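Local coordinates for alpha-galactosidase (Lactobacillus brevis, PDB 3MI6), which probably hydrolyses terminal, non-reducing alpha-D-galactose residues from alpha-galactosides, as a member of glycoside hydrolase family 36, at residues Leu14-Asp17 against His18-Tyr21; His41-Pro44 against Thr45-Asn48; Leu103-Asp106 against His107-Leu110; Ala313-Tyr316 against Gln317-Val321. All coordinates share one frame; numbering follows the deposited sequence.

Interaction 1 (Leu14-Asp17 against His18-Tyr21)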
loop_
_atom_site.group_PDB
_atom_site.type_symbol
_atom_site.label_atom_id
_atom_site.label_comp_id
_atom_site.label_asym_id
_atom_site.label_seq_id
_atom_site.Cartn_x
_atom_site.Cartn_y
_atom_site.Cartn_z
ATOM N N LEU D 14 -32.945 15.182 -11.540
ATOM C CA LEU D 14 -32.138 16.029 -12.402
ATOM C C LEU D 14 -31.269 15.214 -13.410
ATOM O O LEU D 14 -30.556 14.276 -13.024
ATOM C CB LEU D 14 -31.262 16.917 -11.519
ATOM C CG LEU D 14 -31.926 18.096 -10.777
ATOM C CD1 LEU D 14 -32.920 17.650 -9.726
ATOM C CD2 LEU D 14 -30.866 19.019 -10.154
ATOM N N GLN D 15 -31.347 15.561 -14.696
ATOM C CA GLN D 15 -30.546 14.910 -15.740
ATOM C C GLN D 15 -29.656 15.874 -16.507
ATOM O O GLN D 15 -30.140 16.798 -17.174
ATOM C CB GLN D 15 -31.420 14.167 -16.747
ATOM C CG GLN D 15 -32.008 12.870 -16.232
ATOM C CD GLN D 15 -32.525 12.010 -17.358
ATOM O OE1 GLN D 15 -33.068 12.519 -18.333
ATOM N NE2 GLN D 15 -32.347 10.704 -17.240
ATOM N N THR D 16 -28.348 15.654 -16.407
ATOM C CA THR D 16 -27.399 16.352 -17.251
ATOM C C THR D 16 -27.152 15.452 -18.470
ATOM O O THR D 16 -27.809 14.415 -18.625
ATOM C CB THR D 16 -26.090 16.653 -16.490
ATOM O OG1 THR D 16 -25.685 15.498 -15.745
ATOM C CG2 THR D 16 -26.299 17.774 -15.515
ATOM N N ASP D 17 -26.229 15.824 -19.342
ATOM C CA ASP D 17 -25.917 14.935 -20.440
ATOM C C ASP D 17 -25.555 13.502 -19.991
ATOM O O ASP D 17 -25.928 12.532 -20.666
ATOM C CB ASP D 17 -24.849 15.539 -21.346
ATOM C CG ASP D 17 -25.389 16.682 -22.181
ATOM O OD1 ASP D 17 -26.623 16.875 -22.140
ATOM O OD2 ASP D 17 -24.603 17.377 -22.870
ATOM N N HIS D 18 -24.877 13.353 -18.847
ATOM C CA HIS D 18 -24.381 12.031 -18.440
ATOM C C HIS D 18 -24.663 11.635 -16.992
ATOM O O HIS D 18 -24.377 10.506 -16.591
ATOM C CB HIS D 18 -22.888 11.898 -18.759
ATOM C CG HIS D 18 -22.538 12.338 -20.145
ATOM N ND1 HIS D 18 -22.120 13.618 -20.435
ATOM C CD2 HIS D 18 -22.580 11.678 -21.327
ATOM C CE1 HIS D 18 -21.910 13.725 -21.736
ATOM N NE2 HIS D 18 -22.179 12.561 -22.301
ATOM N N THR D 19 -25.228 12.542 -16.203
ATOM C CA THR D 19 -25.500 12.212 -14.808
ATOM C C THR D 19 -26.982 12.284 -14.395
ATOM O O THR D 19 -27.811 12.898 -15.075
ATOM C CB THR D 19 -24.584 13.028 -13.848
ATOM O OG1 THR D 19 -25.125 14.329 -13.598
ATOM C CG2 THR D 19 -23.201 13.187 -14.455
ATOM N N SER D 20 -27.301 11.639 -13.277
ATOM C CA SER D 20 -28.632 11.711 -12.691
ATOM C C SER D 20 -28.539 11.937 -11.200
ATOM O O SER D 20 -28.042 11.091 -10.469
ATOM C CB SER D 20 -29.423 10.417 -12.933
ATOM O OG SER D 20 -29.744 10.246 -14.304
ATOM N N TYR D 21 -29.025 13.082 -10.751
ATOM C CA TYR D 21 -29.191 13.369 -9.336
ATOM C C TYR D 21 -30.690 13.206 -9.073
ATOM O O TYR D 21 -31.506 13.861 -9.712
ATOM C CB TYR D 21 -28.745 14.808 -9.086
ATOM C CG TYR D 21 -28.566 15.239 -7.638
ATOM C CD1 TYR D 21 -29.660 15.462 -6.816
ATOM C CD2 TYR D 21 -27.299 15.480 -7.117
ATOM C CE1 TYR D 21 -29.501 15.873 -5.513
ATOM C CE2 TYR D 21 -27.125 15.900 -5.821
ATOM C CZ TYR D 21 -28.229 16.100 -5.021
ATOM O OH TYR D 21 -28.059 16.511 -3.719
#
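Leu14 and Tyr21 form a hydrogen-bonded antiparallel pair of the beta hairpin made by strands 11-15 and 19-25. Leu14 N reaches Tyr21 O at 2.7 Å, and Tyr21 N returns to Leu14 O at 3.0 Å. Their CB atoms lie together on one face of the sheet, where both side chains also pack on Ile160. Gln15 and Ser20 follow as a non-hydrogen-bonded pair on the other face. Beyond them, Thr16 N gives its hydrogen to Thr19 O at 3.1 Å. The Thr16 side chain bridges the turn below this bond: with chi1 at 44°, Thr16 OG1 is swung between its own N and carbonyl carbon, where it accepts Thr19 N at 3.0 Å. Asp158 also binds Thr16 OG1, and with its other carboxylate oxygen it takes His18 ND1. At the tip, the His18 ring lies with one face against the Asp17 carbonyl carbon, while Asp17 OD2 is bonded to His156 on the neighbouring turn. A hydroxyl in place of a carbonyl thus receives the N-H of Thr19, and the carboxylate of Asp158 would probably help His18 hold a second proton.

Interaction 2 (His41-Pro44 against Thr45-Asn48)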
loop_
_atom_site.group_PDB
_atom_site.type_symbol
_atom_site.label_atom_id
_atom_site.label_comp_id
_atom_site.label_asym_id
_atom_site.label_seq_id
_atom_site.Cartn_x
_atom_site.Cartn_y
_atom_site.Cartn_z
ATOM N N HIS D 41 -32.542 6.088 -16.206
ATOM C CA HIS D 41 -33.815 6.476 -16.805
ATOM C C HIS D 41 -34.767 7.142 -15.827
ATOM O O HIS D 41 -34.771 6.823 -14.643
ATOM C CB HIS D 41 -34.489 5.259 -17.443
ATOM C CG HIS D 41 -34.186 5.098 -18.896
ATOM N ND1 HIS D 41 -33.548 3.991 -19.403
ATOM C CD2 HIS D 41 -34.427 5.910 -19.952
ATOM C CE1 HIS D 41 -33.412 4.122 -20.712
ATOM N NE2 HIS D 41 -33.938 5.278 -21.070
ATOM N N VAL D 42 -35.586 8.061 -16.324
ATOM C CA VAL D 42 -36.635 8.646 -15.490
ATOM C C VAL D 42 -37.732 7.632 -15.152
ATOM O O VAL D 42 -38.167 6.863 -16.014
ATOM C CB VAL D 42 -37.283 9.898 -16.132
ATOM C CG1 VAL D 42 -38.366 10.429 -15.222
ATOM C CG2 VAL D 42 -36.238 10.976 -16.395
ATOM N N GLN D 43 -38.172 7.634 -13.898
ATOM C CA GLN D 43 -39.165 6.689 -13.411
ATOM C C GLN D 43 -39.953 7.373 -12.318
ATOM O O GLN D 43 -39.402 8.195 -11.594
ATOM C CB GLN D 43 -38.493 5.451 -12.830
ATOM C CG GLN D 43 -37.787 4.573 -13.843
ATOM C CD GLN D 43 -38.661 3.441 -14.349
ATOM O OE1 GLN D 43 -39.889 3.568 -14.424
ATOM N NE2 GLN D 43 -38.028 2.320 -14.705
ATOM N N PRO D 44 -41.240 7.023 -12.178
ATOM C CA PRO D 44 -42.129 7.749 -11.268
ATOM C C PRO D 44 -41.651 7.610 -9.842
ATOM O O PRO D 44 -41.613 8.570 -9.082
ATOM C CB PRO D 44 -43.465 7.015 -11.430
ATOM C CG PRO D 44 -43.353 6.285 -12.716
ATOM C CD PRO D 44 -41.926 5.890 -12.815
ATOM N N THR D 45 -41.280 6.391 -9.492
ATOM C CA THR D 45 -40.851 6.077 -8.152
ATOM C C THR D 45 -39.701 5.065 -8.244
ATOM O O THR D 45 -39.557 4.379 -9.258
ATOM C CB THR D 45 -42.018 5.499 -7.345
ATOM O OG1 THR D 45 -41.701 5.513 -5.950
ATOM C CG2 THR D 45 -42.322 4.069 -7.791
ATOM N N TYR D 46 -38.871 5.004 -7.202
ATOM C CA TYR D 46 -37.767 4.052 -7.126
ATOM C C TYR D 46 -37.902 3.222 -5.850
ATOM O O TYR D 46 -37.055 3.280 -4.971
ATOM C CB TYR D 46 -36.418 4.777 -7.165
ATOM C CG TYR D 46 -36.150 5.537 -8.453
ATOM C CD1 TYR D 46 -36.571 6.843 -8.611
ATOM C CD2 TYR D 46 -35.471 4.948 -9.504
ATOM C CE1 TYR D 46 -36.337 7.534 -9.779
ATOM C CE2 TYR D 46 -35.235 5.636 -10.678
ATOM C CZ TYR D 46 -35.670 6.931 -10.805
ATOM O OH TYR D 46 -35.435 7.630 -11.970
ATOM N N GLN D 47 -38.984 2.453 -5.758
ATOM C CA GLN D 47 -39.299 1.720 -4.535
ATOM C C GLN D 47 -38.117 0.887 -4.102
ATOM O O GLN D 47 -37.858 0.721 -2.915
ATOM C CB GLN D 47 -40.531 0.821 -4.719
ATOM C CG GLN D 47 -41.875 1.562 -4.718
ATOM C CD GLN D 47 -43.075 0.618 -4.832
ATOM O OE1 GLN D 47 -42.953 -0.586 -4.584
ATOM N NE2 GLN D 47 -44.239 1.165 -5.204
ATOM N N ASN D 48 -37.398 0.366 -5.082
ATOM C CA ASN D 48 -36.270 -0.509 -4.813
ATOM C C ASN D 48 -35.140 0.210 -4.096
ATOM O O ASN D 48 -34.703 -0.211 -3.026
ATOM C CB ASN D 48 -35.748 -1.133 -6.109
ATOM C CG ASN D 48 -34.508 -1.966 -5.892
ATOM O OD1 ASN D 48 -34.553 -2.999 -5.221
ATOM N ND2 ASN D 48 -33.387 -1.522 -6.462
#
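Tyr46 folds back and closes the short run from His41 to Tyr46 within the long loop between strands 31-36 and 90-93, its OH giving a hydrogen bond to His41 O five residues earlier at 2.9 Å. The hydroxyl arrives in the plane of that carbonyl, with a C=O...OH angle of 146°. Over one face of the phenol ring sits Gln43 CB, 4.2 Å from the ring centroid and 28° off its normal, a CH-pi contact concentrated at the hydroxyl end. The ring can lie under this run of backbone because Tyr46 CG stands beside its own N, opposite the carbonyl carbon (chi1 -63°). Beyond CB the glutamine bends at chi2 and leaves the ring, so that Gln43 NE2 bonds Glu706 of the second subunit; His41 meets the ring of Tyr703 of that same subunit. Within its own chain Tyr46 rests on His13 and Ile22 of the hairpin strands. A leucine here would probably leave the His41 carbonyl without its hydroxyl partner and Gln43 CB without a ring to lie on, letting a loop that faces the other subunit shift. On the ring edge opposite CE2, Tyr46 CE1 comes to 3.6 Å from Gln43 O.

Interaction 3 (Leu103-Asp106 against His107-Leu110)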
loop_
_atom_site.group_PDB
_atom_site.type_symbol
_atom_site.label_atom_id
_atom_site.label_comp_id
_atom_site.label_asym_id
_atom_site.label_seq_id
_atom_site.Cartn_x
_atom_site.Cartn_y
_atom_site.Cartn_z
ATOM N N LEU D 103 -38.505 20.153 9.260
ATOM C CA LEU D 103 -38.854 20.562 7.913
ATOM C C LEU D 103 -39.987 19.708 7.370
ATOM O O LEU D 103 -40.069 18.503 7.649
ATOM C CB LEU D 103 -37.655 20.487 6.984
ATOM C CG LEU D 103 -36.575 21.524 7.259
ATOM C CD1 LEU D 103 -35.448 21.334 6.271
ATOM C CD2 LEU D 103 -37.151 22.927 7.167
ATOM N N THR D 104 -40.866 20.355 6.613
ATOM C CA THR D 104 -41.975 19.696 5.972
ATOM C C THR D 104 -42.183 20.376 4.641
ATOM O O THR D 104 -42.471 21.578 4.595
ATOM C CB THR D 104 -43.252 19.866 6.767
ATOM O OG1 THR D 104 -43.082 19.303 8.072
ATOM C CG2 THR D 104 -44.385 19.161 6.064
ATOM N N TYR D 105 -42.031 19.604 3.564
ATOM C CA TYR D 105 -42.242 20.085 2.200
ATOM C C TYR D 105 -43.606 20.751 2.034
ATOM O O TYR D 105 -44.613 20.314 2.610
ATOM C CB TYR D 105 -42.091 18.922 1.204
ATOM C CG TYR D 105 -42.527 19.231 -0.214
ATOM C CD1 TYR D 105 -41.679 19.885 -1.098
ATOM C CD2 TYR D 105 -43.781 18.855 -0.674
ATOM C CE1 TYR D 105 -42.069 20.166 -2.402
ATOM C CE2 TYR D 105 -44.186 19.133 -1.983
ATOM C CZ TYR D 105 -43.327 19.792 -2.841
ATOM O OH TYR D 105 -43.720 20.067 -4.135
ATOM N N ASP D 106 -43.634 21.813 1.240
ATOM C CA ASP D 106 -44.882 22.488 0.950
ATOM C C ASP D 106 -45.146 22.580 -0.554
ATOM O O ASP D 106 -46.237 22.221 -1.015
ATOM C CB ASP D 106 -44.911 23.873 1.606
ATOM C CG ASP D 106 -46.031 24.755 1.072
ATOM O OD1 ASP D 106 -47.194 24.281 1.008
ATOM O OD2 ASP D 106 -45.737 25.923 0.723
ATOM N N HIS D 107 -44.156 23.049 -1.316
ATOM C CA HIS D 107 -44.343 23.274 -2.744
ATOM C C HIS D 107 -43.018 23.449 -3.453
ATOM O O HIS D 107 -42.018 23.758 -2.818
ATOM C CB HIS D 107 -45.192 24.525 -2.976
ATOM C CG HIS D 107 -44.434 25.810 -2.837
ATOM N ND1 HIS D 107 -44.273 26.455 -1.629
ATOM C CD2 HIS D 107 -43.811 26.585 -3.761
ATOM C CE1 HIS D 107 -43.579 27.566 -1.814
ATOM N NE2 HIS D 107 -43.286 27.669 -3.098
ATOM N N TYR D 108 -43.021 23.281 -4.772
ATOM C CA TYR D 108 -41.819 23.484 -5.571
ATOM C C TYR D 108 -42.086 24.423 -6.735
ATOM O O TYR D 108 -43.230 24.677 -7.085
ATOM C CB TYR D 108 -41.301 22.151 -6.112
ATOM C CG TYR D 108 -41.981 21.709 -7.391
ATOM C CD1 TYR D 108 -43.020 20.798 -7.367
ATOM C CD2 TYR D 108 -41.583 22.210 -8.621
ATOM C CE1 TYR D 108 -43.639 20.401 -8.531
ATOM C CE2 TYR D 108 -42.196 21.821 -9.776
ATOM C CZ TYR D 108 -43.221 20.914 -9.727
ATOM O OH TYR D 108 -43.841 20.522 -10.881
ATOM N N GLN D 109 -41.019 24.906 -7.353
ATOM C CA GLN D 109 -41.123 25.764 -8.527
ATOM C C GLN D 109 -40.002 25.443 -9.529
ATOM O O GLN D 109 -38.888 25.127 -9.125
ATOM C CB GLN D 109 -41.048 27.214 -8.081
ATOM C CG GLN D 109 -41.105 28.232 -9.185
ATOM C CD GLN D 109 -41.099 29.644 -8.625
ATOM O OE1 GLN D 109 -40.586 29.882 -7.524
ATOM N NE2 GLN D 109 -41.665 30.592 -9.380
ATOM N N LEU D 110 -40.297 25.507 -10.828
ATOM C CA LEU D 110 -39.313 25.193 -11.874
ATOM C C LEU D 110 -39.114 26.380 -12.812
ATOM O O LEU D 110 -40.036 26.783 -13.513
ATOM C CB LEU D 110 -39.756 23.975 -12.691
ATOM C CG LEU D 110 -38.724 22.939 -13.170
ATOM C CD1 LEU D 110 -39.202 22.285 -14.461
ATOM C CD2 LEU D 110 -37.331 23.530 -13.366
#
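His107 ND1 gives a hydrogen bond to OD2 of the adjacent Asp106 at 2.8 Å, with an N-H...O angle of 161°. The carboxylate oxygen lies close to the plane of the imidazole, but the nitrogen meets it from above the carboxylate plane, 54° out; the two flat groups stand nearly perpendicular. Both residues hydrogen-bond through their backbones to Ser137 of strand 132-140. With Asp106 in a helix-like conformation and His107 extended, this fits a classic beta bulge in strand 103-112, an outermost strand of the nine-stranded antiparallel sheet.

The bulge also brings Tyr105 and Tyr108 out on a common side, lying alongside each other and pointing the same way. Tyr105, with CG anti to its N (chi1 170°), is laid along the strand, so that His107 N sits 3.6 Å above one ring face. Its OH comes to the edge of the second ring, 3.4 Å from Tyr108 CD1, while Tyr105 CE1 and Tyr108 CB pack at 4.3 Å. Phe12 meets Tyr108 edge-to-face, and Val136, Phe138 and Leu10 pack against Tyr105. An alanine in place of Tyr105 is likely to open a gap over the bulge backbone and strip the hydroxyl from the edge of the Tyr108 ring, leaving neighbours such as Phe12 to hold it. At the exposed pair, the neighbouring carboxylate would probably raise the affinity of His107 for a second proton, an effect that solvent is likely to weaken.

Interaction 4 (Ala313-Tyr316 against Gln317-Val321)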
loop_
_atom_site.group_PDB
_atom_site.type_symbol
_atom_site.label_atom_id
_atom_site.label_comp_id
_atom_site.label_asym_id
_atom_site.label_seq_id
_atom_site.Cartn_x
_atom_site.Cartn_y
_atom_site.Cartn_z
ATOM N N ALA D 313 -14.372 23.248 -15.868
ATOM C CA ALA D 313 -13.705 24.441 -16.376
ATOM C C ALA D 313 -14.480 25.091 -17.502
ATOM O O ALA D 313 -14.478 26.307 -17.633
ATOM C CB ALA D 313 -12.290 24.136 -16.819
ATOM N N SER D 314 -15.136 24.284 -18.320
ATOM C CA SER D 314 -16.039 24.830 -19.321
ATOM C C SER D 314 -17.257 25.456 -18.671
ATOM O O SER D 314 -17.812 26.436 -19.166
ATOM C CB SER D 314 -16.481 23.757 -20.307
ATOM O OG SER D 314 -15.830 23.984 -21.542
ATOM N N PHE D 315 -17.680 24.870 -17.559
ATOM C CA PHE D 315 -18.785 25.432 -16.827
ATOM C C PHE D 315 -18.402 26.800 -16.263
ATOM O O PHE D 315 -19.191 27.745 -16.355
ATOM C CB PHE D 315 -19.251 24.497 -15.719
ATOM C CG PHE D 315 -20.171 25.153 -14.727
ATOM C CD1 PHE D 315 -21.527 25.249 -14.984
ATOM C CD2 PHE D 315 -19.671 25.687 -13.548
ATOM C CE1 PHE D 315 -22.382 25.857 -14.083
ATOM C CE2 PHE D 315 -20.513 26.296 -12.637
ATOM C CZ PHE D 315 -21.884 26.382 -12.907
ATOM N N TYR D 316 -17.196 26.914 -15.702
ATOM C CA TYR D 316 -16.777 28.178 -15.082
ATOM C C TYR D 316 -16.621 29.283 -16.123
ATOM O O TYR D 316 -16.946 30.434 -15.862
ATOM C CB TYR D 316 -15.479 28.043 -14.271
ATOM C CG TYR D 316 -15.504 27.046 -13.131
ATOM C CD1 TYR D 316 -16.592 26.964 -12.268
ATOM C CD2 TYR D 316 -14.407 26.210 -12.890
ATOM C CE1 TYR D 316 -16.605 26.051 -11.214
ATOM C CE2 TYR D 316 -14.410 25.299 -11.851
ATOM C CZ TYR D 316 -15.510 25.217 -11.013
ATOM O OH TYR D 316 -15.516 24.300 -9.976
ATOM N N GLN D 317 -16.127 28.921 -17.301
ATOM C CA GLN D 317 -15.809 29.896 -18.331
ATOM C C GLN D 317 -17.069 30.460 -18.968
ATOM O O GLN D 317 -17.077 31.589 -19.445
ATOM C CB GLN D 317 -14.922 29.267 -19.412
ATOM C CG GLN D 317 -14.519 30.233 -20.527
ATOM C CD GLN D 317 -13.811 29.543 -21.694
ATOM O OE1 GLN D 317 -14.440 28.847 -22.506
ATOM N NE2 GLN D 317 -12.498 29.744 -21.787
ATOM N N GLN D 318 -18.133 29.670 -18.990
ATOM C CA GLN D 318 -19.362 30.107 -19.623
ATOM C C GLN D 318 -20.354 30.687 -18.613
ATOM O O GLN D 318 -21.163 31.547 -18.961
ATOM C CB GLN D 318 -20.006 28.951 -20.395
ATOM C CG GLN D 318 -21.269 29.345 -21.148
ATOM C CD GLN D 318 -21.808 28.238 -22.039
ATOM O OE1 GLN D 318 -22.895 28.364 -22.621
ATOM N NE2 GLN D 318 -21.052 27.141 -22.147
ATOM N N HIS D 319 -20.272 30.240 -17.361
ATOM C CA HIS D 319 -21.336 30.493 -16.396
ATOM C C HIS D 319 -20.898 31.010 -15.017
ATOM O O HIS D 319 -21.664 30.924 -14.053
ATOM C CB HIS D 319 -22.142 29.219 -16.192
ATOM C CG HIS D 319 -22.812 28.717 -17.427
ATOM N ND1 HIS D 319 -23.811 29.414 -18.066
ATOM C CD2 HIS D 319 -22.651 27.565 -18.119
ATOM C CE1 HIS D 319 -24.228 28.719 -19.108
ATOM N NE2 HIS D 319 -23.538 27.594 -19.165
ATOM N N LEU D 320 -19.680 31.538 -14.909
ATOM C CA LEU D 320 -19.211 32.054 -13.629
ATOM C C LEU D 320 -18.261 33.227 -13.798
ATOM O O LEU D 320 -18.408 34.250 -13.146
ATOM C CB LEU D 320 -18.552 30.950 -12.788
ATOM C CG LEU D 320 -17.931 31.410 -11.459
ATOM C CD1 LEU D 320 -19.011 31.804 -10.473
ATOM C CD2 LEU D 320 -17.031 30.353 -10.826
ATOM N N VAL D 321 -17.287 33.091 -14.678
ATOM C CA VAL D 321 -16.267 34.120 -14.786
ATOM C C VAL D 321 -16.939 35.402 -15.316
ATOM O O VAL D 321 -17.906 35.358 -16.081
ATOM C CB VAL D 321 -14.967 33.554 -15.445
ATOM C CG1 VAL D 321 -13.942 34.646 -15.697
ATOM C CG2 VAL D 321 -14.369 32.490 -14.564
#
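Tyr316 O accepts Val321 N at 2.9 Å, nearly in line with the C=O, and Phe315 O accepts His319 N at the same distance. The first spans five residues, a pi-type (i to i+5) turn at the C-terminal end of helix 305-319, which leads from the beta-sandwich to the barrel; the second spans four. Each carbonyl also has a weak second donor: Leu320 N for Tyr316 O, Gln318 N for Phe315 O. Earlier in the helix, Gln317 N binds Ala313 O at 3.1 Å and Gln318 N binds Ser314 O at 3.3 Å.

His319 lies across Phe315, its CB 3.9 Å above one face of the phenyl ring, toward the rim. The two ring planes make 41° with centroids 5.8 Å apart, neither stacked nor perpendicular. The imidazole is fixed from both nitrogens, ND1 by Phe124 O and NE2 by Asp129, which holds its tilt. Phe154 meets Phe315 edge-to-face, and Val159, Val161 and Ile297 of the sandwich also pack against that ring. Facing helix 536-539, Tyr316 and Leu320 run side by side against Leu536. With CG anti to the backbone N (chi1 176°), Leu320 extends along the phenol and sets its CD2 3.7 Å from Tyr316 CD1.

Interactions 1 and 2 are neighbours, their centres about 14 Å apart, and they touch where Gln15 CD packs on Val42 CG2 at 4.0 Å. The hairpin of interaction 1 thus backs the loop of interaction 2, which faces the second subunit. Interaction 3 lies on the edge of the large sheet, its centre about 21 Å from that of interaction 1. Interaction 4, about 18 Å from interaction 1 centre to centre, shares with it strand 159-167: Leu14 and Tyr21 pack on Ile160, Phe315 on Val159 and Val161. All four lie away from the predicted nucleophile Asp479 and proton donor Asp549; three belong to the N-terminal beta region, the fourth to the helix leading to the barrel.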